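Local coordinates for protein putative leucoanthocyanidin reductase 1 (Vitis vinifera, PDB 3I6I) that reduces leucoanthocyanidins to flavan-3-ols in flavonoid biosynthesis, drawing hydride from NADPH held on a Rossmann-type fold, at residues 28-42 against 54-68. Sequence-based numbering, arbitrary orientation. Where two conformers were deposited one is given.
Sequences TASLDAHRPTYILAR and FKALEDKGAIIVYGL. With NDP (NADPH dihydro-nicotinamide-adenine-dinucleotide phosphate), chain B.
Arg-42 and Leu-68, just beyond the carboxyl ends of two neighbouring parallel strands, meet where NADPH binds: Leu-68 CD2 lies over one face of the guanidinium, 3.3 Å from Arg-42 NH1, while the 2'-phosphate sits at the group's edge. A bend in the arginine chain at chi3 (-53°) turns NE and NH2 toward that phosphate; NE gives O2X of NADPH a nearly straight bond (172°), and NH2 reaches O3X at 2.7 Å. Behind this site, five backbone hydrogen bonds join strands 37-41 and 63-66, running from Ile-63 N to Thr-37 O through to Gly-67 N to Ala-41 O.

On one face of the sheet Ile-63 CD1 covers the Tyr-38 ring, 3.9 Å from its centroid, and Val-65 CG1 meets the ring's edge. Cutting Tyr-38 back to an alanine is likely to open a gap beside Ile-63 and Val-65 and to leave His-82 without the ring it meets. On the other face Phe-54, from helix 48-59, turns its edge to Ile-39, Phe-54 CE1 lying 3.7 Å from Ile-39 CG2, and sets CZ near Ala-41 CB. Farther back Leu-31 CD1 touches Leu-57 CD2, and water 1 bridges Thr-37 N and Gly-61 O.

This beta-alpha-beta unit of the Rossmann fold thus presents a cationic grip for the 2'-phosphate, the group that sets NADPH apart from NADH, consistent with the enzyme's use of NADPH.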
ATOM      1  N   THR A  28     -11.160  -2.586   7.153  1.00  2.00           N
ATOM      2  CA  THR A  28     -12.558  -2.540   6.805  1.00  3.72           C
ATOM      3  C   THR A  28     -12.910  -3.702   5.912  1.00  2.00           C
ATOM      4  O   THR A  28     -13.946  -4.319   6.101  1.00  4.74           O
ATOM      5  CB  THR A  28     -12.931  -1.172   6.143  1.00  6.61           C
ATOM      6  OG1 THR A  28     -12.726  -0.137   7.110  1.00  9.15           O
ATOM      7  CG2 THR A  28     -14.401  -1.136   5.694  1.00  9.87           C
ATOM      8  N   ALA A  29     -12.047  -3.991   4.936  1.00  2.84           N
ATOM      9  CA  ALA A  29     -12.238  -5.116   4.012  1.00  3.92           C
ATOM     10  C   ALA A  29     -12.241  -6.445   4.750  1.00  2.00           C
ATOM     11  O   ALA A  29     -13.072  -7.302   4.500  1.00  3.09           O
ATOM     12  CB  ALA A  29     -11.094  -5.129   2.957  1.00  3.07           C
ATOM     13  N   SER A  30     -11.299  -6.608   5.667  1.00  4.88           N
ATOM     14  CA  SER A  30     -11.250  -7.815   6.504  1.00  6.78           C
ATOM     15  C   SER A  30     -12.587  -8.024   7.254  1.00  4.77           C
ATOM     16  O   SER A  30     -13.171  -9.108   7.226  1.00  5.36           O
ATOM     17  CB  SER A  30     -10.051  -7.772   7.448  1.00  7.96           C
ATOM     18  OG  SER A  30      -9.889  -9.019   8.111  1.00  7.98           O
ATOM     19  N   LEU A  31     -13.111  -6.974   7.878  1.00  6.57           N
ATOM     20  CA  LEU A  31     -14.392  -7.073   8.590  1.00  7.23           C
ATOM     21  C   LEU A  31     -15.592  -7.310   7.664  1.00  7.25           C
ATOM     22  O   LEU A  31     -16.458  -8.116   7.970  1.00 10.22           O
ATOM     23  CB  LEU A  31     -14.592  -5.833   9.456  1.00 10.35           C
ATOM     24  CG  LEU A  31     -13.606  -5.800  10.633  1.00  7.38           C
ATOM     25  CD1 LEU A  31     -13.331  -4.367  11.074  1.00 12.03           C
ATOM     26  CD2 LEU A  31     -14.167  -6.634  11.796  1.00  7.45           C
ATOM     27  N   ASP A  32     -15.614  -6.628   6.515  1.00  7.45           N
ATOM     28  CA  ASP A  32     -16.644  -6.821   5.487  1.00  8.40           C
ATOM     29  C   ASP A  32     -16.619  -8.230   4.858  1.00  9.11           C
ATOM     30  O   ASP A  32     -17.659  -8.709   4.368  1.00  8.97           O
ATOM     31  CB  ASP A  32     -16.512  -5.761   4.385  1.00  9.52           C
ATOM     32  CG  ASP A  32     -16.931  -4.362   4.850  1.00 15.50           C
ATOM     33  OD1 ASP A  32     -17.397  -4.212   5.998  1.00 15.36           O
ATOM     34  OD2 ASP A  32     -16.787  -3.406   4.062  1.00 20.85           O
ATOM     35  N   ALA A  33     -15.460  -8.887   4.904  1.00  8.39           N
ATOM     36  CA  ALA A  33     -15.308 -10.280   4.439  1.00  8.05           C
ATOM     37  C   ALA A  33     -15.718 -11.283   5.499  1.00  7.23           C
ATOM     38  O   ALA A  33     -15.594 -12.480   5.281  1.00  7.17           O
ATOM     39  CB  ALA A  33     -13.855 -10.553   3.969  1.00 11.70           C
ATOM     40  N   HIS A  34     -16.203 -10.788   6.645  1.00  8.30           N
ATOM     41  CA  HIS A  34     -16.649 -11.627   7.755  0.50  7.93           C
ATOM     42  C   HIS A  34     -15.484 -12.452   8.372  1.00  8.30           C
ATOM     43  O   HIS A  34     -15.706 -13.524   8.949  1.00  9.72           O
ATOM     44  CB  HIS A  34     -17.824 -12.534   7.326  0.50 10.85           C
ATOM     45  CG  HIS A  34     -18.652 -11.977   6.201  0.50 15.33           C
ATOM     46  ND1 HIS A  34     -19.403 -10.824   6.322  0.50 13.89           N
ATOM     47  CD2 HIS A  34     -18.842 -12.415   4.932  0.50 16.17           C
ATOM     48  CE1 HIS A  34     -20.023 -10.584   5.179  0.50 16.16           C
ATOM     49  NE2 HIS A  34     -19.699 -11.535   4.319  0.50 16.40           N
ATOM     50  N   ARG A  35     -14.259 -11.951   8.243  1.00  7.55           N
ATOM     51  CA  ARG A  35     -13.068 -12.590   8.837  1.00  7.15           C
ATOM     52  C   ARG A  35     -12.890 -12.130  10.297  1.00  9.55           C
ATOM     53  O   ARG A  35     -13.031 -10.939  10.589  1.00  5.01           O
ATOM     54  CB  ARG A  35     -11.821 -12.196   8.069  1.00  9.91           C
ATOM     55  CG  ARG A  35     -11.711 -12.719   6.625  1.00  9.15           C
ATOM     56  CD  ARG A  35     -10.367 -12.289   6.009  1.00 12.68           C
ATOM     57  NE  ARG A  35     -10.159 -12.695   4.605  1.00  5.95           N
ATOM     58  CZ  ARG A  35      -9.771 -13.912   4.209  1.00 11.71           C
ATOM     59  NH1 ARG A  35      -9.569 -14.897   5.100  1.00  7.15           N
ATOM     60  NH2 ARG A  35      -9.571 -14.153   2.916  1.00  8.99           N
ATOM     61  N   PRO A  36     -12.578 -13.062  11.227  1.00 11.93           N
ATOM     62  CA  PRO A  36     -12.344 -12.585  12.599  1.00 11.01           C
ATOM     63  C   PRO A  36     -11.121 -11.683  12.603  1.00 11.46           C
ATOM     64  O   PRO A  36     -10.041 -12.102  12.148  1.00  7.43           O
ATOM     65  CB  PRO A  36     -12.080 -13.864  13.397  1.00 12.01           C
ATOM     66  CG  PRO A  36     -12.458 -14.998  12.497  1.00 12.24           C
ATOM     67  CD  PRO A  36     -12.396 -14.517  11.096  1.00 12.10           C
ATOM     68  N   THR A  37     -11.293 -10.450  13.075  1.00  6.37           N
ATOM     69  CA  THR A  37     -10.305  -9.422  12.861  1.00  5.64           C
ATOM     70  C   THR A  37      -9.912  -8.732  14.149  1.00  8.02           C
ATOM     71  O   THR A  37     -10.763  -8.209  14.853  1.00  9.76           O
ATOM     72  CB  THR A  37     -10.797  -8.367  11.839  1.00  8.09           C
ATOM     73  OG1 THR A  37     -11.103  -9.021  10.602  1.00  9.70           O
ATOM     74  CG2 THR A  37      -9.719  -7.304  11.580  1.00  8.20           C
ATOM     75  N   TYR A  38      -8.611  -8.730  14.433  1.00  7.72           N
ATOM     76  CA  TYR A  38      -8.061  -8.154  15.652  1.00  5.50           C
ATOM     77  C   TYR A  38      -7.202  -6.980  15.229  1.00  8.82           C
ATOM     78  O   TYR A  38      -6.445  -7.081  14.267  1.00 14.89           O
ATOM     79  CB  TYR A  38      -7.175  -9.164  16.401  1.00  6.37           C
ATOM     80  CG  TYR A  38      -7.920 -10.344  16.993  1.00  9.06           C
ATOM     81  CD1 TYR A  38      -8.129 -10.453  18.368  1.00 10.73           C
ATOM     82  CD2 TYR A  38      -8.447 -11.326  16.166  1.00  9.52           C
ATOM     83  CE1 TYR A  38      -8.816 -11.522  18.893  1.00 13.66           C
ATOM     84  CE2 TYR A  38      -9.141 -12.377  16.664  1.00 11.79           C
ATOM     85  CZ  TYR A  38      -9.330 -12.487  18.028  1.00 14.10           C
ATOM     86  OH  TYR A  38     -10.024 -13.575  18.490  1.00 14.57           O
ATOM     87  N   ILE A  39      -7.322  -5.870  15.937  1.00  5.45           N
ATOM     88  CA  ILE A  39      -6.680  -4.623  15.551  1.00  5.15           C
ATOM     89  C   ILE A  39      -5.725  -4.205  16.653  1.00  6.22           C
ATOM     90  O   ILE A  39      -6.154  -4.014  17.801  1.00  4.29           O
ATOM     91  CB  ILE A  39      -7.756  -3.524  15.361  1.00  8.21           C
ATOM     92  CG1 ILE A  39      -8.693  -3.893  14.178  1.00 12.96           C
ATOM     93  CG2 ILE A  39      -7.139  -2.137  15.205  1.00 13.27           C
ATOM     94  CD1 ILE A  39      -8.007  -4.126  12.889  1.00 10.23           C
ATOM     95  N   LEU A  40      -4.445  -4.055  16.312  1.00  4.21           N
ATOM     96  CA  LEU A  40      -3.441  -3.654  17.282  1.00  5.08           C
ATOM     97  C   LEU A  40      -3.522  -2.160  17.520  1.00  9.01           C
ATOM     98  O   LEU A  40      -3.555  -1.403  16.571  1.00 12.99           O
ATOM     99  CB  LEU A  40      -2.039  -4.040  16.790  1.00  6.77           C
ATOM    100  CG  LEU A  40      -0.847  -4.011  17.759  1.00 11.91           C
ATOM    101  CD1 LEU A  40      -1.106  -4.932  18.980  1.00 14.60           C
ATOM    102  CD2 LEU A  40       0.393  -4.474  16.988  1.00 12.39           C
ATOM    103  N   ALA A  41      -3.597  -1.745  18.794  1.00  7.25           N
ATOM    104  CA  ALA A  41      -3.706  -0.343  19.174  1.00  4.58           C
ATOM    105  C   ALA A  41      -2.559   0.044  20.109  1.00 10.89           C
ATOM    106  O   ALA A  41      -2.228  -0.702  21.034  1.00  6.52           O
ATOM    107  CB  ALA A  41      -5.049  -0.094  19.904  1.00  8.18           C
ATOM    108  N   ARG A  42      -1.962   1.206  19.855  1.00 11.02           N
ATOM    109  CA  ARG A  42      -1.010   1.831  20.765  1.00 15.82           C
ATOM    110  C   ARG A  42      -1.757   2.212  22.027  1.00 13.88           C
ATOM    111  O   ARG A  42      -2.807   2.850  21.949  1.00 11.78           O
ATOM    112  CB  ARG A  42      -0.445   3.102  20.116  1.00 19.22           C
ATOM    113  CG  ARG A  42       0.637   3.845  20.890  1.00 21.37           C
ATOM    114  CD  ARG A  42       1.168   5.049  20.079  1.00 24.82           C
ATOM    115  NE  ARG A  42       1.610   4.676  18.727  1.00 23.03           N
ATOM    116  CZ  ARG A  42       2.825   4.220  18.395  1.00 28.59           C
ATOM    117  NH1 ARG A  42       3.787   4.067  19.306  1.00 30.28           N
ATOM    118  NH2 ARG A  42       3.084   3.903  17.129  1.00 28.50           N
ATOM    119  N   PHE A  54     -11.269   3.663  15.253  1.00 11.36           N
ATOM    120  CA  PHE A  54     -11.454   2.534  16.182  1.00  9.64           C
ATOM    121  C   PHE A  54     -12.929   2.235  16.488  1.00  9.20           C
ATOM    122  O   PHE A  54     -13.302   1.075  16.659  1.00 16.16           O
ATOM    123  CB  PHE A  54     -10.724   2.759  17.509  1.00  9.63           C
ATOM    124  CG  PHE A  54      -9.242   2.545  17.437  1.00  9.24           C
ATOM    125  CD1 PHE A  54      -8.719   1.338  17.001  1.00 15.14           C
ATOM    126  CD2 PHE A  54      -8.368   3.534  17.852  1.00 14.49           C
ATOM    127  CE1 PHE A  54      -7.353   1.136  16.947  1.00 15.12           C
ATOM    128  CE2 PHE A  54      -6.992   3.326  17.812  1.00 13.41           C
ATOM    129  CZ  PHE A  54      -6.494   2.136  17.350  1.00 14.80           C
ATOM    130  N   LYS A  55     -13.747   3.269  16.574  1.00  7.96           N
ATOM    131  CA  LYS A  55     -15.174   3.103  16.822  1.00 12.37           C
ATOM    132  C   LYS A  55     -15.829   2.365  15.650  1.00  9.11           C
ATOM    133  O   LYS A  55     -16.519   1.363  15.840  1.00 11.85           O
ATOM    134  N   ALA A  56     -15.603   2.871  14.447  1.00  7.63           N
ATOM    135  CA  ALA A  56     -16.127   2.240  13.218  1.00  9.27           C
ATOM    136  C   ALA A  56     -15.772   0.747  13.117  1.00 10.60           C
ATOM    137  O   ALA A  56     -16.646  -0.084  12.805  1.00  7.88           O
ATOM    138  CB  ALA A  56     -15.627   2.973  12.001  1.00  7.48           C
ATOM    139  N   LEU A  57     -14.508   0.415  13.411  1.00  5.88           N
ATOM    140  CA  LEU A  57     -14.023  -0.956  13.336  1.00  6.31           C
ATOM    141  C   LEU A  57     -14.635  -1.844  14.421  1.00  7.76           C
ATOM    142  O   LEU A  57     -15.041  -2.973  14.136  1.00 10.92           O
ATOM    143  CB  LEU A  57     -12.471  -1.010  13.363  1.00  5.76           C
ATOM    144  CG  LEU A  57     -11.700  -0.317  12.223  1.00  5.59           C
ATOM    145  CD1 LEU A  57     -10.184  -0.402  12.365  1.00  7.18           C
ATOM    146  CD2 LEU A  57     -12.111  -0.900  10.843  1.00 10.05           C
ATOM    147  N   GLU A  58     -14.699  -1.351  15.661  1.00  7.90           N
ATOM    148  CA  GLU A  58     -15.346  -2.093  16.754  1.00  9.40           C
ATOM    149  C   GLU A  58     -16.832  -2.350  16.445  1.00  9.65           C
ATOM    150  O   GLU A  58     -17.344  -3.442  16.701  1.00  9.75           O
ATOM    151  CB  GLU A  58     -15.201  -1.348  18.098  1.00 10.44           C
ATOM    152  CG  GLU A  58     -13.813  -1.464  18.738  1.00 18.29           C
ATOM    153  CD  GLU A  58     -13.748  -0.831  20.135  1.00 26.27           C
ATOM    154  OE1 GLU A  58     -13.847   0.416  20.233  1.00 28.72           O
ATOM    155  OE2 GLU A  58     -13.609  -1.583  21.133  1.00 28.54           O
ATOM    156  N   ASP A  59     -17.498  -1.356  15.864  1.00  7.06           N
ATOM    157  CA  ASP A  59     -18.908  -1.499  15.454  1.00 13.33           C
ATOM    158  C   ASP A  59     -19.079  -2.580  14.361  1.00 14.59           C
ATOM    159  O   ASP A  59     -20.151  -3.190  14.257  1.00 15.24           O
ATOM    160  CB  ASP A  59     -19.486  -0.155  14.964  1.00 12.53           C
ATOM    161  CG  ASP A  59     -19.800   0.824  16.111  1.00 14.09           C
ATOM    162  OD1 ASP A  59     -19.722   0.440  17.300  1.00 12.52           O
ATOM    163  OD2 ASP A  59     -20.114   1.997  15.815  1.00 12.07           O
ATOM    164  N   LYS A  60     -18.026  -2.802  13.563  1.00 15.96           N
ATOM    165  CA  LYS A  60     -17.991  -3.875  12.556  1.00 15.68           C
ATOM    166  C   LYS A  60     -17.538  -5.220  13.156  1.00 17.38           C
ATOM    167  O   LYS A  60     -17.543  -6.241  12.473  1.00 15.09           O
ATOM    168  CB  LYS A  60     -17.085  -3.484  11.381  1.00 17.24           C
ATOM    169  CG  LYS A  60     -17.592  -2.278  10.578  1.00 17.26           C
ATOM    170  CD  LYS A  60     -16.945  -2.192   9.189  1.00 24.66           C
ATOM    171  CE  LYS A  60     -16.927  -0.751   8.662  1.00 27.42           C
ATOM    172  NZ  LYS A  60     -17.642  -0.589   7.350  1.00 22.53           N
ATOM    173  N   GLY A  61     -17.153  -5.226  14.432  1.00 12.51           N
ATOM    174  CA  GLY A  61     -16.855  -6.482  15.133  1.00 10.60           C
ATOM    175  C   GLY A  61     -15.382  -6.723  15.401  1.00  7.80           C
ATOM    176  O   GLY A  61     -14.999  -7.812  15.820  1.00  7.59           O
ATOM    177  N   ALA A  62     -14.570  -5.696  15.196  1.00  3.52           N
ATOM    178  CA  ALA A  62     -13.122  -5.780  15.454  1.00  6.54           C
ATOM    179  C   ALA A  62     -12.845  -5.971  16.937  1.00  7.27           C
ATOM    180  O   ALA A  62     -13.569  -5.434  17.770  1.00  8.77           O
ATOM    181  CB  ALA A  62     -12.413  -4.505  14.950  1.00  6.07           C
ATOM    182  N   ILE A  63     -11.807  -6.742  17.260  1.00  8.77           N
ATOM    183  CA  ILE A  63     -11.386  -6.921  18.654  1.00  9.09           C
ATOM    184  C   ILE A  63     -10.104  -6.127  18.810  1.00  7.99           C
ATOM    185  O   ILE A  63      -9.112  -6.391  18.120  1.00  7.77           O
ATOM    186  CB  ILE A  63     -11.132  -8.391  18.972  1.00  9.68           C
ATOM    187  CG1 ILE A  63     -12.445  -9.173  18.830  1.00 16.14           C
ATOM    188  CG2 ILE A  63     -10.531  -8.544  20.389  1.00  6.47           C
ATOM    189  CD1 ILE A  63     -12.252 -10.661  18.746  1.00 22.90           C
ATOM    190  N   ILE A  64     -10.120  -5.131  19.685  1.00  6.55           N
ATOM    191  CA  ILE A  64      -8.924  -4.321  19.901  1.00  7.55           C
ATOM    192  C   ILE A  64      -7.977  -5.012  20.896  1.00  6.43           C
ATOM    193  O   ILE A  64      -8.407  -5.468  21.965  1.00  8.91           O
ATOM    194  CB  ILE A  64      -9.270  -2.892  20.356  1.00 11.41           C
ATOM    195  CG1 ILE A  64     -10.130  -2.197  19.289  1.00 16.36           C
ATOM    196  CG2 ILE A  64      -8.006  -2.095  20.558  1.00 12.36           C
ATOM    197  CD1 ILE A  64     -10.453  -0.751  19.608  1.00 22.93           C
ATOM    198  N   VAL A  65      -6.705  -5.086  20.511  1.00  7.64           N
ATOM    199  CA  VAL A  65      -5.607  -5.602  21.333  1.00  6.26           C
ATOM    200  C   VAL A  65      -4.498  -4.548  21.437  1.00  7.18           C
ATOM    201  O   VAL A  65      -4.182  -3.844  20.482  1.00  7.47           O
ATOM    202  CB  VAL A  65      -5.038  -6.933  20.773  1.00  9.73           C
ATOM    203  CG1 VAL A  65      -6.156  -7.966  20.598  1.00 11.61           C
ATOM    204  CG2 VAL A  65      -4.349  -6.719  19.465  1.00  8.84           C
ATOM    205  N   TYR A  66      -3.921  -4.410  22.625  1.00  6.23           N
ATOM    206  CA  TYR A  66      -2.994  -3.326  22.878  1.00  6.86           C
ATOM    207  C   TYR A  66      -1.570  -3.795  22.791  1.00  7.58           C
ATOM    208  O   TYR A  66      -1.191  -4.757  23.450  1.00  9.18           O
ATOM    209  CB  TYR A  66      -3.280  -2.714  24.257  1.00  4.93           C
ATOM    210  CG  TYR A  66      -4.657  -2.102  24.280  1.00  9.49           C
ATOM    211  CD1 TYR A  66      -4.880  -0.831  23.742  1.00 10.54           C
ATOM    212  CD2 TYR A  66      -5.747  -2.813  24.763  1.00  7.57           C
ATOM    213  CE1 TYR A  66      -6.144  -0.270  23.727  1.00 11.16           C
ATOM    214  CE2 TYR A  66      -7.028  -2.258  24.754  1.00 17.69           C
ATOM    215  CZ  TYR A  66      -7.215  -0.981  24.239  1.00 16.96           C
ATOM    216  OH  TYR A  66      -8.473  -0.423  24.218  1.00 25.10           O
ATOM    217  N   GLY A  67      -0.774  -3.119  21.979  1.00  9.45           N
ATOM    218  CA  GLY A  67       0.653  -3.386  21.926  1.00  9.90           C
ATOM    219  C   GLY A  67       1.289  -2.636  20.774  1.00 12.57           C
ATOM    220  O   GLY A  67       0.614  -1.888  20.059  1.00 13.09           O
ATOM    221  N   LEU A  68       2.587  -2.868  20.609  1.00 10.72           N
ATOM    222  CA  LEU A  68       3.418  -2.212  19.610  1.00 12.59           C
ATOM    223  C   LEU A  68       4.278  -3.301  18.979  1.00 11.22           C
ATOM    224  O   LEU A  68       4.818  -4.148  19.699  1.00  9.18           O
ATOM    225  CB  LEU A  68       4.329  -1.172  20.262  1.00 12.20           C
ATOM    226  CG  LEU A  68       3.697   0.139  20.764  1.00 17.35           C
ATOM    227  CD1 LEU A  68       4.754   0.977  21.447  1.00 13.28           C
ATOM    228  CD2 LEU A  68       3.048   0.900  19.607  1.00 22.40           C
TER
HETATM  229  PA  NDP B 350       0.295   5.514   8.181  0.70 17.77           P
HETATM  230  O1A NDP B 350       1.355   6.400   8.791  0.70 18.61           O
HETATM  231  O2A NDP B 350      -1.044   6.235   7.563  0.70 18.06           O
HETATM  232  O5B NDP B 350      -0.276   4.375   9.163  0.70 21.52           O
HETATM  233  C5B NDP B 350       0.606   3.601   9.914  0.70 16.01           C
HETATM  234  C4B NDP B 350      -0.114   2.775  10.911  0.70 19.65           C
HETATM  235  O4B NDP B 350       0.988   2.015  11.542  0.70 22.25           O
HETATM  236  C3B NDP B 350      -0.762   3.628  12.032  0.70 18.24           C
HETATM  237  O3B NDP B 350      -1.987   3.021  12.524  0.70 19.64           O
HETATM  238  C2B NDP B 350       0.299   3.620  13.130  0.70 20.83           C
HETATM  239  O2B NDP B 350      -0.320   3.783  14.406  0.70 22.58           O
HETATM  240  C1B NDP B 350       0.797   2.183  12.999  0.70 17.39           C
HETATM  241  N9A NDP B 350       2.085   1.886  13.627  0.70 16.47           N
HETATM  242  C8A NDP B 350       3.246   2.467  13.326  0.70 16.15           C
HETATM  243  N7A NDP B 350       4.209   1.923  14.073  0.70 14.54           N
HETATM  244  C5A NDP B 350       3.660   0.977  14.842  0.70 16.37           C
HETATM  245  C6A NDP B 350       4.168   0.101  15.802  0.70 21.88           C
HETATM  246  N6A NDP B 350       5.470   0.094  16.096  0.70 22.81           N
HETATM  247  N1A NDP B 350       3.322  -0.746  16.422  0.70 17.31           N
HETATM  248  C2A NDP B 350       2.028  -0.758  16.110  0.70 21.11           C
HETATM  249  N3A NDP B 350       1.504   0.057  15.184  0.70 20.11           N
HETATM  250  C4A NDP B 350       2.308   0.941  14.551  0.70 15.60           C
HETATM  251  O3  NDP B 350       0.978   4.699   6.985  0.70 18.09           O
HETATM  252  PN  NDP B 350       0.533   4.555   5.418  0.70 19.12           P
HETATM  253  O1N NDP B 350      -0.829   4.052   5.123  0.70 20.60           O
HETATM  254  O2N NDP B 350       0.981   5.925   4.784  0.70 23.46           O
HETATM  255  O5D NDP B 350       1.716   3.513   4.947  0.70 14.85           O
HETATM  256  C5D NDP B 350       1.517   2.098   5.075  0.70 13.76           C
HETATM  257  C4D NDP B 350       2.323   1.395   4.019  0.70 13.87           C
HETATM  258  O4D NDP B 350       1.644   1.740   2.780  0.70 18.18           O
HETATM  259  C3D NDP B 350       3.755   1.848   3.883  0.70 15.12           C
HETATM  260  O3D NDP B 350       4.547   0.730   3.494  0.70 13.70           O
HETATM  261  C2D NDP B 350       3.683   2.819   2.719  0.70 19.88           C
HETATM  262  O2D NDP B 350       4.913   2.753   2.026  0.70 20.25           O
HETATM  263  C1D NDP B 350       2.593   2.216   1.835  0.70 16.61           C
HETATM  264  N1N NDP B 350       1.750   3.204   1.070  0.70 17.02           N
HETATM  265  C2N NDP B 350       1.398   2.984  -0.284  0.70 19.59           C
HETATM  266  C3N NDP B 350       0.981   3.997  -1.041  0.70 21.35           C
HETATM  267  C7N NDP B 350       0.571   3.739  -2.503  0.70 25.66           C
HETATM  268  O7N NDP B 350       0.582   2.594  -2.971  0.70 25.29           O
HETATM  269  N7N NDP B 350       0.136   4.785  -3.184  0.70 17.03           N
HETATM  270  C4N NDP B 350       0.902   5.409  -0.439  0.70 19.95           C
HETATM  271  C5N NDP B 350       0.749   5.352   1.077  0.70 22.29           C
HETATM  272  C6N NDP B 350       1.101   4.266   1.753  0.70 22.28           C
HETATM  273  P2B NDP B 350      -0.015   5.194  15.262  0.70 25.19           P
HETATM  274  O1X NDP B 350      -0.645   6.345  14.563  0.70 29.55           O
HETATM  275  O2X NDP B 350      -0.559   4.857  16.718  0.70 26.92           O
HETATM  276  O3X NDP B 350       1.560   5.330  15.340  0.70 26.27           O
HETATM  277  O   HOH W   1     -13.659  -9.744  14.320  1.00  8.42           O